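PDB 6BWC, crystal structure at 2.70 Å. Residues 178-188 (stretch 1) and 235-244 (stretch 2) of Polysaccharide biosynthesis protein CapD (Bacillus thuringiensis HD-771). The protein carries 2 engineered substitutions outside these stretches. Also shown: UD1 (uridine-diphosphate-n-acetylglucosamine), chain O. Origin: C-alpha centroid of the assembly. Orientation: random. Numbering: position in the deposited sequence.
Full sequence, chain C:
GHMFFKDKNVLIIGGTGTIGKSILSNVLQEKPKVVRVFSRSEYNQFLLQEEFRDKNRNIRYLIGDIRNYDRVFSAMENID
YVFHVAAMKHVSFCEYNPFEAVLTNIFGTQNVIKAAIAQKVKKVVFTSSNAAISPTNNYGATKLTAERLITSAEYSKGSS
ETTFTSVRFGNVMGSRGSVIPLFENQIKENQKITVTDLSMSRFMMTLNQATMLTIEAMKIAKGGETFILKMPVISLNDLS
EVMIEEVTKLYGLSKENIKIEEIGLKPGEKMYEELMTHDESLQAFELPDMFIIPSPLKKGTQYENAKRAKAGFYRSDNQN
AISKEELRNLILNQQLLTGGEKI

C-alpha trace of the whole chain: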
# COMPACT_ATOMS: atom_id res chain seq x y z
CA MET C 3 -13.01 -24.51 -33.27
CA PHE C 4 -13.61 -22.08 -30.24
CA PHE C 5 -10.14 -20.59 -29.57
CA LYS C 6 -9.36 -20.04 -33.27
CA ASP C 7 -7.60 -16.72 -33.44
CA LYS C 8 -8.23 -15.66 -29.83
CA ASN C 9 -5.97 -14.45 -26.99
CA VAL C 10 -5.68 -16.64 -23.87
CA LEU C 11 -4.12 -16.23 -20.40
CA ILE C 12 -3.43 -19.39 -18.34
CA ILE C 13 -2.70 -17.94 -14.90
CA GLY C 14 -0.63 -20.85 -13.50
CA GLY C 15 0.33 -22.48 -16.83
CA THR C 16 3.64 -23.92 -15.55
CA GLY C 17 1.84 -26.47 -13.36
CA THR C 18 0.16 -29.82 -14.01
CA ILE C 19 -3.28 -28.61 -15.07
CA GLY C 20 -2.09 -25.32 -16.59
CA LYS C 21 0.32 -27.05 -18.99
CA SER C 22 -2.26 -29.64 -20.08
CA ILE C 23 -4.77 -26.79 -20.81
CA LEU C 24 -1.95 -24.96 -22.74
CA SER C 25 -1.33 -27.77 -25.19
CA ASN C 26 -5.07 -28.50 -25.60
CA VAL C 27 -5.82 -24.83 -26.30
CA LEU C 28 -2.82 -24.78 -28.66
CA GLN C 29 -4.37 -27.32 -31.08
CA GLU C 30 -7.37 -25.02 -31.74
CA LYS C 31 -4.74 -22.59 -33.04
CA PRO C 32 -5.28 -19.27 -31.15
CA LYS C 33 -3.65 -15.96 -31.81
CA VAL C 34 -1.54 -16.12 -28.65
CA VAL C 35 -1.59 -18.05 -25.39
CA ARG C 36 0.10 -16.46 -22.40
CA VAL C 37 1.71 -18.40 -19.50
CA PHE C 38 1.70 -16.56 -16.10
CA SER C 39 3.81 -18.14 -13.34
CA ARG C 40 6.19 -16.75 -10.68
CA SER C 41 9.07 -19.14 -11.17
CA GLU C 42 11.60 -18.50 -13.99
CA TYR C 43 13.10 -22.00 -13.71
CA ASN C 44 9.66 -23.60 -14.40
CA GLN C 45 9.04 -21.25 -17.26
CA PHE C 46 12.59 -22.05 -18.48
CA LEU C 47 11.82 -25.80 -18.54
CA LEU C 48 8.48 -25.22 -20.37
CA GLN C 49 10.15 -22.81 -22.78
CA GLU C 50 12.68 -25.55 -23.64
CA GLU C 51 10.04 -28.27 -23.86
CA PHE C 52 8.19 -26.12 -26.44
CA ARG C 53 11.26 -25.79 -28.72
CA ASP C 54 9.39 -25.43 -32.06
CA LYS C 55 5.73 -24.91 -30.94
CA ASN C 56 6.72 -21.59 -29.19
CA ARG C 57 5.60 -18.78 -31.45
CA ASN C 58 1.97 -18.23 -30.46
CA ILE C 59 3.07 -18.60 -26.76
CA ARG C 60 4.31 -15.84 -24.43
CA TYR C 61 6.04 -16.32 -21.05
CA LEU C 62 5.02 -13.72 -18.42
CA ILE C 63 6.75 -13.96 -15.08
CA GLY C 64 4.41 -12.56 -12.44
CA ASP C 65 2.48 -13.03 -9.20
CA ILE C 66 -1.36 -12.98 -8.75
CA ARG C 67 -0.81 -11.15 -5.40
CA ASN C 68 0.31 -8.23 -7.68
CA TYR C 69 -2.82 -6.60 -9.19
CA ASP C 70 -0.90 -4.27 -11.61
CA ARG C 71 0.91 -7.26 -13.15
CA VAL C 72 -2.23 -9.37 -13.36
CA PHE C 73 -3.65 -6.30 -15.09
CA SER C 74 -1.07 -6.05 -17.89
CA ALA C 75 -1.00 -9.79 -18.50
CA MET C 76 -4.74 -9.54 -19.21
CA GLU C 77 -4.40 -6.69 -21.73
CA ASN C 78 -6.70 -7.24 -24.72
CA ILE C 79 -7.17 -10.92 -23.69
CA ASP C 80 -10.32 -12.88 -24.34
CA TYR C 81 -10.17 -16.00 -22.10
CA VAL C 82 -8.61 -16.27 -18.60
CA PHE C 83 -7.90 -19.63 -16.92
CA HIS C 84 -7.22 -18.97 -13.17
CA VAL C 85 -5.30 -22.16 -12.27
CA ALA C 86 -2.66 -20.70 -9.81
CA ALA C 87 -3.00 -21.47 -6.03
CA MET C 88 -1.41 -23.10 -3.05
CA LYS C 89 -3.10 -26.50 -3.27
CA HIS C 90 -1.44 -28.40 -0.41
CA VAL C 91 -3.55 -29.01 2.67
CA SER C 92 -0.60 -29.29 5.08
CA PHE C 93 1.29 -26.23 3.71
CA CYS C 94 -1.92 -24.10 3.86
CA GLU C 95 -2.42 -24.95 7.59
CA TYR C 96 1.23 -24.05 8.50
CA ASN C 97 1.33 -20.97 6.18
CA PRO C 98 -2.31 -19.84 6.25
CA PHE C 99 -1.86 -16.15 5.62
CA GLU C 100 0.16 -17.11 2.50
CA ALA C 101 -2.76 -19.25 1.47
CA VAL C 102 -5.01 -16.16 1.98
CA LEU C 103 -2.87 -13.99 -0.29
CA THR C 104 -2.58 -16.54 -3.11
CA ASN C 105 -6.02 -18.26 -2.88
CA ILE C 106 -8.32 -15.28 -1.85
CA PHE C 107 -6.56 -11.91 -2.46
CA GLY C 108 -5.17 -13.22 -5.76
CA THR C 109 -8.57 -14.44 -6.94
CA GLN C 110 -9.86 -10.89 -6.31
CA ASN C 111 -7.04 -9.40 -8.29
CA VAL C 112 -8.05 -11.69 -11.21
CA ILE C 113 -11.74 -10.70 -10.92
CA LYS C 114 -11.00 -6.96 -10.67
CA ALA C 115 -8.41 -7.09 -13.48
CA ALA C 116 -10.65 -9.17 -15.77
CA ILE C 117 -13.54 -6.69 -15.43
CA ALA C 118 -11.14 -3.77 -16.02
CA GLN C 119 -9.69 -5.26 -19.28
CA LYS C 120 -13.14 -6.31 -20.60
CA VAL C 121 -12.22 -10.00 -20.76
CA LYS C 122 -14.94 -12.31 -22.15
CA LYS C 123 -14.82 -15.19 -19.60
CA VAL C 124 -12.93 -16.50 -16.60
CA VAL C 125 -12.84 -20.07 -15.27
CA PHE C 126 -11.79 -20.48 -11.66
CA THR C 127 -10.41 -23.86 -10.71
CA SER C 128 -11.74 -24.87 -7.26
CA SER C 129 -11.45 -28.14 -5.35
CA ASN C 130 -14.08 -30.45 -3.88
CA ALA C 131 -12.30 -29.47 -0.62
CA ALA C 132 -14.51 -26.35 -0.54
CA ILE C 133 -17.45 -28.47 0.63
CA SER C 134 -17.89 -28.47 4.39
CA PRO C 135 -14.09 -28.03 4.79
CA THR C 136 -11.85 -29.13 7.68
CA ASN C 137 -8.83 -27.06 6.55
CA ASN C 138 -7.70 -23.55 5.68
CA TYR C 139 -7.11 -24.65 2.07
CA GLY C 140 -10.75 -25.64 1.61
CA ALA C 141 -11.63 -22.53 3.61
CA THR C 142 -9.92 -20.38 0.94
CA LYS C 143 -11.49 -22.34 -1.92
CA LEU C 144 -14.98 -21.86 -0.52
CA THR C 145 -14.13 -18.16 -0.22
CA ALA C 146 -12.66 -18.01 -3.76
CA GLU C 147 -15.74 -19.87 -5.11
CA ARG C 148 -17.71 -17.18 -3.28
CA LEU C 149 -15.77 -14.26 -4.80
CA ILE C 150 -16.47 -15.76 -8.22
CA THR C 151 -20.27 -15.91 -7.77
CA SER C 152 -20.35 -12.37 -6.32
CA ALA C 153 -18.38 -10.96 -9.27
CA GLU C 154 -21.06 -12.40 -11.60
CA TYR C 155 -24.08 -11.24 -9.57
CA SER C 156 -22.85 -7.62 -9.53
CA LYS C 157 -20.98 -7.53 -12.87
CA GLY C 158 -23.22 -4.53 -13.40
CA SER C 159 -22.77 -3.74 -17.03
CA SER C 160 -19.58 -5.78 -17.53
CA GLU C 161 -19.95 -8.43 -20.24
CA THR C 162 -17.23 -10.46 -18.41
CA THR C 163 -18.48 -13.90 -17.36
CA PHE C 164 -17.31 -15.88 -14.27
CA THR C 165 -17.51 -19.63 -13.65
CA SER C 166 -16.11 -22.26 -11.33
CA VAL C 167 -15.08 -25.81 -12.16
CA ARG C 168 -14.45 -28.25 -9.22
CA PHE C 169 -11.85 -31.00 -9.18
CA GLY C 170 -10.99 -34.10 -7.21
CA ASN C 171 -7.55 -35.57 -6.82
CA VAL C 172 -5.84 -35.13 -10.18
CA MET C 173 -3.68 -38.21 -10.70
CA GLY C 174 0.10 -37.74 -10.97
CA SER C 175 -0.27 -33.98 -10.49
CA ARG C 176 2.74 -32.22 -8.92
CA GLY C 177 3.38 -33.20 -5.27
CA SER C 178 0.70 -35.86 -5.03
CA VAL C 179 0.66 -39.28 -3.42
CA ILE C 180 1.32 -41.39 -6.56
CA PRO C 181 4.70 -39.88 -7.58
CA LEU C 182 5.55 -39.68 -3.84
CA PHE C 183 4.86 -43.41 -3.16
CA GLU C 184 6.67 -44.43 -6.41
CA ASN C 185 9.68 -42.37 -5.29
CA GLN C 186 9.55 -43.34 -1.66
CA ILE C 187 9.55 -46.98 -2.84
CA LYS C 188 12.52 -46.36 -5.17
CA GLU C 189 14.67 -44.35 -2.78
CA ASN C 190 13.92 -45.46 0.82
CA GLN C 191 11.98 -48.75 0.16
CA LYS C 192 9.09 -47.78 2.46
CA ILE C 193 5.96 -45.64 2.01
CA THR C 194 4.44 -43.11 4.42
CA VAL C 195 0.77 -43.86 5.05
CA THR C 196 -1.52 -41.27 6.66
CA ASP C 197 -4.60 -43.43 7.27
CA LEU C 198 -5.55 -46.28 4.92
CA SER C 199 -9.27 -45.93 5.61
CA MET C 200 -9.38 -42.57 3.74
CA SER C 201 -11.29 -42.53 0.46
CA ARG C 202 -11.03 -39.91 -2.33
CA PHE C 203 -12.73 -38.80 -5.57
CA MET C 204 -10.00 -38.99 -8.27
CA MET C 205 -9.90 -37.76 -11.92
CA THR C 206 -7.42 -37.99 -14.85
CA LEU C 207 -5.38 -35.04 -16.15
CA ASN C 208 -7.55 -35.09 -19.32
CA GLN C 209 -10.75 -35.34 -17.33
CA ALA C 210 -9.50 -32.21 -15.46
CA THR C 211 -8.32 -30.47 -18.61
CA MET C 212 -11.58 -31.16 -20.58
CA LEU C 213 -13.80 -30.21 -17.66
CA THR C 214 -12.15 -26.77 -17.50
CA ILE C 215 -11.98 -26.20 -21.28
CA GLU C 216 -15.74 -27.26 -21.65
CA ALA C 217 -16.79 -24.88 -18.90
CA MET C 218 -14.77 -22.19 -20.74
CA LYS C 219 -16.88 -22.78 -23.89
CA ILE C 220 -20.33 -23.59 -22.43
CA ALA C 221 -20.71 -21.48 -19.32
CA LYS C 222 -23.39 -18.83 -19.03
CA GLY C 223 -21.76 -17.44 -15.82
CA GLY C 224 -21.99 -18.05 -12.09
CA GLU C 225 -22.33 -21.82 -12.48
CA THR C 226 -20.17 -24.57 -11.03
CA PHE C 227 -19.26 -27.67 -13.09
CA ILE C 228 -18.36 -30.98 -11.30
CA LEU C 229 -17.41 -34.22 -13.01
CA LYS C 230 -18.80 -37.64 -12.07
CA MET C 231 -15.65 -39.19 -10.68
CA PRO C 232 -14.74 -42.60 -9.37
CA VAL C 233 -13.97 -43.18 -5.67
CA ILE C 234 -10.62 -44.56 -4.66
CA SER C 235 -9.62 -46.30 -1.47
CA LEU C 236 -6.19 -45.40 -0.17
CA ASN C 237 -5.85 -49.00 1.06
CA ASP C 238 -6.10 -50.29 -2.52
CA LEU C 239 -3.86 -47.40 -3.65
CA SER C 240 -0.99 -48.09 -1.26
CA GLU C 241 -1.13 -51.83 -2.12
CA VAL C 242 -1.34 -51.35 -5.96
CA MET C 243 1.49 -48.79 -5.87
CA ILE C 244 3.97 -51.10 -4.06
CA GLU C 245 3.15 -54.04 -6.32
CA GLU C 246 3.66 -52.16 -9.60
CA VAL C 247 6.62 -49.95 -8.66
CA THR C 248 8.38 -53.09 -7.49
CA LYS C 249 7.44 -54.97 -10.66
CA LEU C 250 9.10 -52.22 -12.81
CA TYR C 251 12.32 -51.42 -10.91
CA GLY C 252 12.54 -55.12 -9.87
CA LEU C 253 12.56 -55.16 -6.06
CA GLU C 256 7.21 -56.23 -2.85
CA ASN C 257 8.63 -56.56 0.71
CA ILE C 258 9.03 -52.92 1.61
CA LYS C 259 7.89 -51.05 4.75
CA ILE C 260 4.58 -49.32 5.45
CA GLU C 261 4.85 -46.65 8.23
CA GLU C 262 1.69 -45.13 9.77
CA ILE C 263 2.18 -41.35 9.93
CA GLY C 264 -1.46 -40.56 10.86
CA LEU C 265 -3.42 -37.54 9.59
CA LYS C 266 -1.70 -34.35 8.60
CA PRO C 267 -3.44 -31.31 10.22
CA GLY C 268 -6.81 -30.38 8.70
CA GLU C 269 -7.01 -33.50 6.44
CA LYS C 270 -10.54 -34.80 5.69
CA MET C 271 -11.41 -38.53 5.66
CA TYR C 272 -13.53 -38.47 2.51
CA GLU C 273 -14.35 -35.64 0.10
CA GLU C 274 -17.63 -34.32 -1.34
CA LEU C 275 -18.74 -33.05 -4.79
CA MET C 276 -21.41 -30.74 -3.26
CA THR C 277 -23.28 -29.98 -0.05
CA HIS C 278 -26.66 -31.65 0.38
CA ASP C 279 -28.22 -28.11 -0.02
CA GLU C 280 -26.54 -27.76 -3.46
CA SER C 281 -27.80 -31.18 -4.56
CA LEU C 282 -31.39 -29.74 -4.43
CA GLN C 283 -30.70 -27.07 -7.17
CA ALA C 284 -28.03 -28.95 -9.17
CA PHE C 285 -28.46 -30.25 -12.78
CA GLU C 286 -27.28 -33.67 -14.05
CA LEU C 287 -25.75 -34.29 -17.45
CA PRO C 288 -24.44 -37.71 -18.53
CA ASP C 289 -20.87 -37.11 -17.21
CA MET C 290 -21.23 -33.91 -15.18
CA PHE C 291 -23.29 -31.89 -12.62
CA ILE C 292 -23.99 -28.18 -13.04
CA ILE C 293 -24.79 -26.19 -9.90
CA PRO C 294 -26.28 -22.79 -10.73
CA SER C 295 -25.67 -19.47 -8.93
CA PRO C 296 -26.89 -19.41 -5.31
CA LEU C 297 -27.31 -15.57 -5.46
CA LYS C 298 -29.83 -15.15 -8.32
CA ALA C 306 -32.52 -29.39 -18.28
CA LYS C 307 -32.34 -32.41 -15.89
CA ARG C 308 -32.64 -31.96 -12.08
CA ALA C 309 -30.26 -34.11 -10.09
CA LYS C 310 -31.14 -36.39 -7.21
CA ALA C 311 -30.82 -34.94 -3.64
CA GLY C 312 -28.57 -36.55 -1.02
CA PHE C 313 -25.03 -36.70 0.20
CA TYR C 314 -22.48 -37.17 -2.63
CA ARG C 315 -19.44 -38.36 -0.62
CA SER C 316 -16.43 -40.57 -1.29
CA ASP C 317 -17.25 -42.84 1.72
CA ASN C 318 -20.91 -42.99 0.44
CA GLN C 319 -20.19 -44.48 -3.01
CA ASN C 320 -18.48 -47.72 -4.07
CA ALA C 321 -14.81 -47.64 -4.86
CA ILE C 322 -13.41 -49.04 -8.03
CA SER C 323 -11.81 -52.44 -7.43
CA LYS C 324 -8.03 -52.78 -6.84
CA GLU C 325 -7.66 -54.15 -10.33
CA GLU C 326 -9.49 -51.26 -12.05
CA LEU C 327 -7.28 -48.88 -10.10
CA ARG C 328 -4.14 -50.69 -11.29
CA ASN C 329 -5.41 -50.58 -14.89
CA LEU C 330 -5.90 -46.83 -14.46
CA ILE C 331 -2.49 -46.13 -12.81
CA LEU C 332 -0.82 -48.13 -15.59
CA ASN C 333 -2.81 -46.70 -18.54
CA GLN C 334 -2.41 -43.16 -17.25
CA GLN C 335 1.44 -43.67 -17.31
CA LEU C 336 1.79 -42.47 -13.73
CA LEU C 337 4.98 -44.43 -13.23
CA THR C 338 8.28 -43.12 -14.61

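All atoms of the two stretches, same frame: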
# COMPACT_ATOMS: atom_id res chain seq x y z
N SER C 178 1.80 -35.01 -5.47
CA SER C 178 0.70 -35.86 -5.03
C SER C 178 1.20 -37.25 -4.66
O SER C 178 2.37 -37.62 -4.92
CB SER C 178 -0.43 -35.92 -6.08
OG SER C 178 -0.23 -36.95 -7.05
N VAL C 179 0.30 -38.02 -4.06
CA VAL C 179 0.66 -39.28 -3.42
C VAL C 179 1.32 -40.27 -4.38
O VAL C 179 2.27 -40.92 -3.97
CB VAL C 179 -0.53 -39.91 -2.63
CG1 VAL C 179 -1.64 -40.41 -3.54
CG2 VAL C 179 -0.03 -41.01 -1.70
N ILE C 180 0.87 -40.34 -5.64
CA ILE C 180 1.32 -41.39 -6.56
C ILE C 180 2.81 -41.27 -6.95
O ILE C 180 3.55 -42.26 -6.85
CB ILE C 180 0.38 -41.53 -7.79
CG1 ILE C 180 -0.91 -42.27 -7.36
CG2 ILE C 180 1.08 -42.27 -8.94
CD1 ILE C 180 -1.98 -42.43 -8.43
N PRO C 181 3.26 -40.08 -7.39
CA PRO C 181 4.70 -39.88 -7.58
C PRO C 181 5.50 -39.93 -6.29
O PRO C 181 6.67 -40.26 -6.34
CB PRO C 181 4.81 -38.47 -8.16
CG PRO C 181 3.49 -38.19 -8.74
CD PRO C 181 2.47 -38.99 -7.98
N LEU C 182 4.89 -39.58 -5.15
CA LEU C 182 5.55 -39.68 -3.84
C LEU C 182 5.83 -41.15 -3.47
O LEU C 182 6.99 -41.54 -3.27
CB LEU C 182 4.69 -39.01 -2.78
CG LEU C 182 5.20 -39.05 -1.35
CD1 LEU C 182 6.55 -38.37 -1.25
CD2 LEU C 182 4.19 -38.37 -0.44
N PHE C 183 4.77 -41.96 -3.42
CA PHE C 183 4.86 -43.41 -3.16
C PHE C 183 5.80 -44.14 -4.13
O PHE C 183 6.67 -44.88 -3.66
CB PHE C 183 3.45 -44.08 -3.17
CG PHE C 183 2.63 -43.90 -1.88
CD1 PHE C 183 3.08 -43.14 -0.80
CD2 PHE C 183 1.37 -44.48 -1.78
CE1 PHE C 183 2.31 -42.98 0.33
CE2 PHE C 183 0.59 -44.32 -0.64
CZ PHE C 183 1.06 -43.56 0.42
N GLU C 184 5.67 -43.92 -5.44
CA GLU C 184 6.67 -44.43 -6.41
C GLU C 184 8.09 -44.15 -5.96
O GLU C 184 8.92 -45.04 -5.98
CB GLU C 184 6.48 -43.80 -7.79
CG GLU C 184 7.52 -44.24 -8.83
CD GLU C 184 7.14 -43.92 -10.27
OE1 GLU C 184 6.61 -42.80 -10.52
OE2 GLU C 184 7.39 -44.78 -11.16
N ASN C 185 8.33 -42.90 -5.57
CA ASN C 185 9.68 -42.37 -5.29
C ASN C 185 10.19 -42.78 -3.93
O ASN C 185 11.38 -43.08 -3.76
CB ASN C 185 9.69 -40.84 -5.36
CG ASN C 185 10.90 -40.31 -6.09
OD1 ASN C 185 11.18 -40.71 -7.23
ND2 ASN C 185 11.61 -39.40 -5.46
N GLN C 186 9.29 -42.75 -2.96
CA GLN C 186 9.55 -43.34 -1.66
C GLN C 186 9.96 -44.80 -1.82
O GLN C 186 10.91 -45.23 -1.18
CB GLN C 186 8.30 -43.23 -0.75
CG GLN C 186 7.99 -41.82 -0.25
CD GLN C 186 6.89 -41.78 0.82
OE1 GLN C 186 5.97 -42.59 0.82
NE2 GLN C 186 6.99 -40.80 1.72
N ILE C 187 9.27 -45.55 -2.67
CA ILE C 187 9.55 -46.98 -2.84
C ILE C 187 10.93 -47.16 -3.45
O ILE C 187 11.71 -47.96 -2.95
CB ILE C 187 8.49 -47.71 -3.71
CG1 ILE C 187 7.13 -47.79 -2.98
CG2 ILE C 187 8.98 -49.13 -4.05
CD1 ILE C 187 5.90 -47.91 -3.88
N LYS C 188 11.20 -46.43 -4.53
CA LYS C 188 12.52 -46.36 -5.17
C LYS C 188 13.66 -46.10 -4.19
O LYS C 188 14.62 -46.85 -4.14
CB LYS C 188 12.57 -45.21 -6.18
CG LYS C 188 12.05 -45.50 -7.56
CD LYS C 188 12.61 -44.51 -8.57
CE LYS C 188 12.27 -44.93 -9.98
NZ LYS C 188 13.04 -44.28 -11.07
N SER C 235 -10.09 -45.96 -2.79
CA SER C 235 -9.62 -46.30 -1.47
C SER C 235 -8.12 -46.10 -1.45
O SER C 235 -7.43 -46.38 -2.44
CB SER C 235 -9.97 -47.74 -1.11
OG SER C 235 -9.04 -48.27 -0.18
N LEU C 236 -7.62 -45.60 -0.33
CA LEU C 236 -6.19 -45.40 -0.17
C LEU C 236 -5.53 -46.71 0.19
O LEU C 236 -4.33 -46.86 -0.00
CB LEU C 236 -5.92 -44.35 0.91
CG LEU C 236 -4.46 -43.98 1.17
CD1 LEU C 236 -3.76 -43.56 -0.12
CD2 LEU C 236 -4.39 -42.88 2.21
N ASN C 237 -6.32 -47.64 0.74
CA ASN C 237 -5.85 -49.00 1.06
C ASN C 237 -5.42 -49.67 -0.24
O ASN C 237 -4.28 -50.09 -0.39
CB ASN C 237 -6.95 -49.82 1.80
CG ASN C 237 -6.38 -50.78 2.87
OD1 ASN C 237 -5.26 -51.32 2.76
ND2 ASN C 237 -7.16 -51.00 3.92
N ASP C 238 -6.35 -49.72 -1.19
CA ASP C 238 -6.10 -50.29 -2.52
C ASP C 238 -4.90 -49.55 -3.14
O ASP C 238 -3.97 -50.19 -3.65
CB ASP C 238 -7.33 -50.20 -3.47
CG ASP C 238 -8.63 -50.80 -2.86
OD1 ASP C 238 -9.72 -50.43 -3.35
OD2 ASP C 238 -8.55 -51.62 -1.90
N LEU C 239 -4.91 -48.22 -3.04
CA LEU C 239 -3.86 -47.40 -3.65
C LEU C 239 -2.45 -47.73 -3.15
O LEU C 239 -1.51 -47.87 -3.96
CB LEU C 239 -4.12 -45.91 -3.45
CG LEU C 239 -3.03 -44.93 -3.97
CD1 LEU C 239 -2.61 -45.20 -5.41
CD2 LEU C 239 -3.53 -43.50 -3.85
N SER C 240 -2.30 -47.84 -1.83
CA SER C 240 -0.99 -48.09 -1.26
C SER C 240 -0.52 -49.47 -1.70
O SER C 240 0.62 -49.60 -2.16
CB SER C 240 -1.00 -47.96 0.26
OG SER C 240 -2.05 -48.72 0.82
N GLU C 241 -1.40 -50.47 -1.61
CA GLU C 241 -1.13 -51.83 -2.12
C GLU C 241 -0.71 -51.86 -3.63
O GLU C 241 0.43 -52.28 -3.97
CB GLU C 241 -2.34 -52.76 -1.85
CG GLU C 241 -2.54 -53.11 -0.37
CD GLU C 241 -3.71 -54.04 -0.09
OE1 GLU C 241 -4.35 -54.53 -1.05
OE2 GLU C 241 -4.00 -54.28 1.09
N VAL C 242 -1.61 -51.39 -4.51
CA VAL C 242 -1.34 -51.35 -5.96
C VAL C 242 0.01 -50.70 -6.25
O VAL C 242 0.78 -51.22 -7.05
CB VAL C 242 -2.47 -50.62 -6.75
CG1 VAL C 242 -2.03 -50.27 -8.17
CG2 VAL C 242 -3.72 -51.49 -6.83
N MET C 243 0.29 -49.58 -5.59
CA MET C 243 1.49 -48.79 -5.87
C MET C 243 2.78 -49.57 -5.58
O MET C 243 3.72 -49.52 -6.38
CB MET C 243 1.46 -47.46 -5.09
CG MET C 243 2.14 -46.30 -5.80
SD MET C 243 1.19 -45.66 -7.19
CE MET C 243 2.24 -46.16 -8.53
N ILE C 244 2.80 -50.30 -4.46
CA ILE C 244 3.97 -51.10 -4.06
C ILE C 244 4.17 -52.27 -5.00
O ILE C 244 5.29 -52.55 -5.41
CB ILE C 244 3.81 -51.63 -2.63
CG1 ILE C 244 3.90 -50.47 -1.65
CG2 ILE C 244 4.87 -52.67 -2.29
CD1 ILE C 244 3.34 -50.79 -0.27
C1' UD1 O . -5.41 -33.07 -3.53
C2' UD1 O . -5.07 -31.63 -3.87
C3' UD1 O . -6.06 -30.66 -3.22
C4' UD1 O . -7.51 -31.07 -3.47
C5' UD1 O . -7.74 -32.59 -3.34
C6' UD1 O . -9.10 -32.97 -3.94
C7' UD1 O . -2.63 -31.59 -4.15
C8' UD1 O . -1.31 -31.41 -3.43
N2' UD1 O . -3.73 -31.30 -3.44
O1' UD1 O . -5.41 -33.25 -2.12
O3' UD1 O . -5.81 -29.33 -3.73
O4' UD1 O . -8.38 -30.40 -2.58
O5' UD1 O . -6.70 -33.36 -3.98
O6' UD1 O . -9.74 -33.99 -3.19
O7' UD1 O . -2.66 -32.02 -5.30
N1 UD1 O . -1.13 -39.47 1.82
C2 UD1 O . -0.31 -40.48 2.41
N3 UD1 O . 1.00 -40.24 2.61
C4 UD1 O . 1.56 -39.06 2.27
C5 UD1 O . 0.81 -38.07 1.69
C6 UD1 O . -0.54 -38.30 1.45
O2 UD1 O . -0.77 -41.58 2.76
O4 UD1 O . 2.77 -38.85 2.46
C1B UD1 O . -2.58 -39.69 1.60
C2B UD1 O . -3.49 -38.54 2.05
O2' UD1 O . -3.86 -38.66 3.42
C3B UD1 O . -4.66 -38.60 1.10
C4B UD1 O . -4.02 -39.16 -0.16
O4B UD1 O . -2.79 -39.78 0.21
O3B UD1 O . -5.71 -39.50 1.48
C5B UD1 O . -3.74 -38.09 -1.21
O5B UD1 O . -2.81 -37.08 -0.79
PA UD1 O . -2.42 -36.01 -1.92
O1A UD1 O . -1.23 -35.17 -1.55
O2A UD1 O . -2.41 -36.65 -3.31
O3A UD1 O . -3.75 -35.12 -2.16
PB UD1 O . -4.96 -34.56 -1.25
O1B UD1 O . -4.42 -33.99 0.05
O2B UD1 O . -6.16 -35.51 -1.14

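The most unusual feature of this helix pair is that one end of its apolar seam doubles as a wall of a nucleotide-sugar site. Phe183 CZ lies 3.6 Å from UD1 O2, while the same ring meets the second helix through Phe183 CE2, 4.4 Å from Leu236 CD1 and 4.1 Å from Ser240 CB. Leu236 also borders the ligand, with its CD2 3.7 Å from UD1 O3B. At the start of the first helix, Val179 N donates a hydrogen bond to UD1 O2A (3.1 Å), and the Val179 side chain turns to the partner helix, its CG1 3.6 Å from Leu239 CD2.

The pair illustrates a general principle: helices can pack against each other through apolar side chains with no hydrogen bond between them. Their axes approach to 9.9 Å at 44°, and residues recurring about once per helical turn, some as adjacent pairs, supply the seam: Val179, Ile180, Phe183 and Ile187 against Leu236, Leu239, Ser240, Met243 and Ile244. Met243, the residue most covered, bridges successive turns, with its SD 3.8 Å from Ile180 CG2 and its CG 3.7 Å from Phe183 CB. Farther along, Ile187 CD1 packs 3.9 Å from Ile244 CG1. At the start of the second helix, Ser235 OG caps its own helix, accepting from Asp238 N at 3.2 Å and, weakly, from Asn237 N at 2.9 Å.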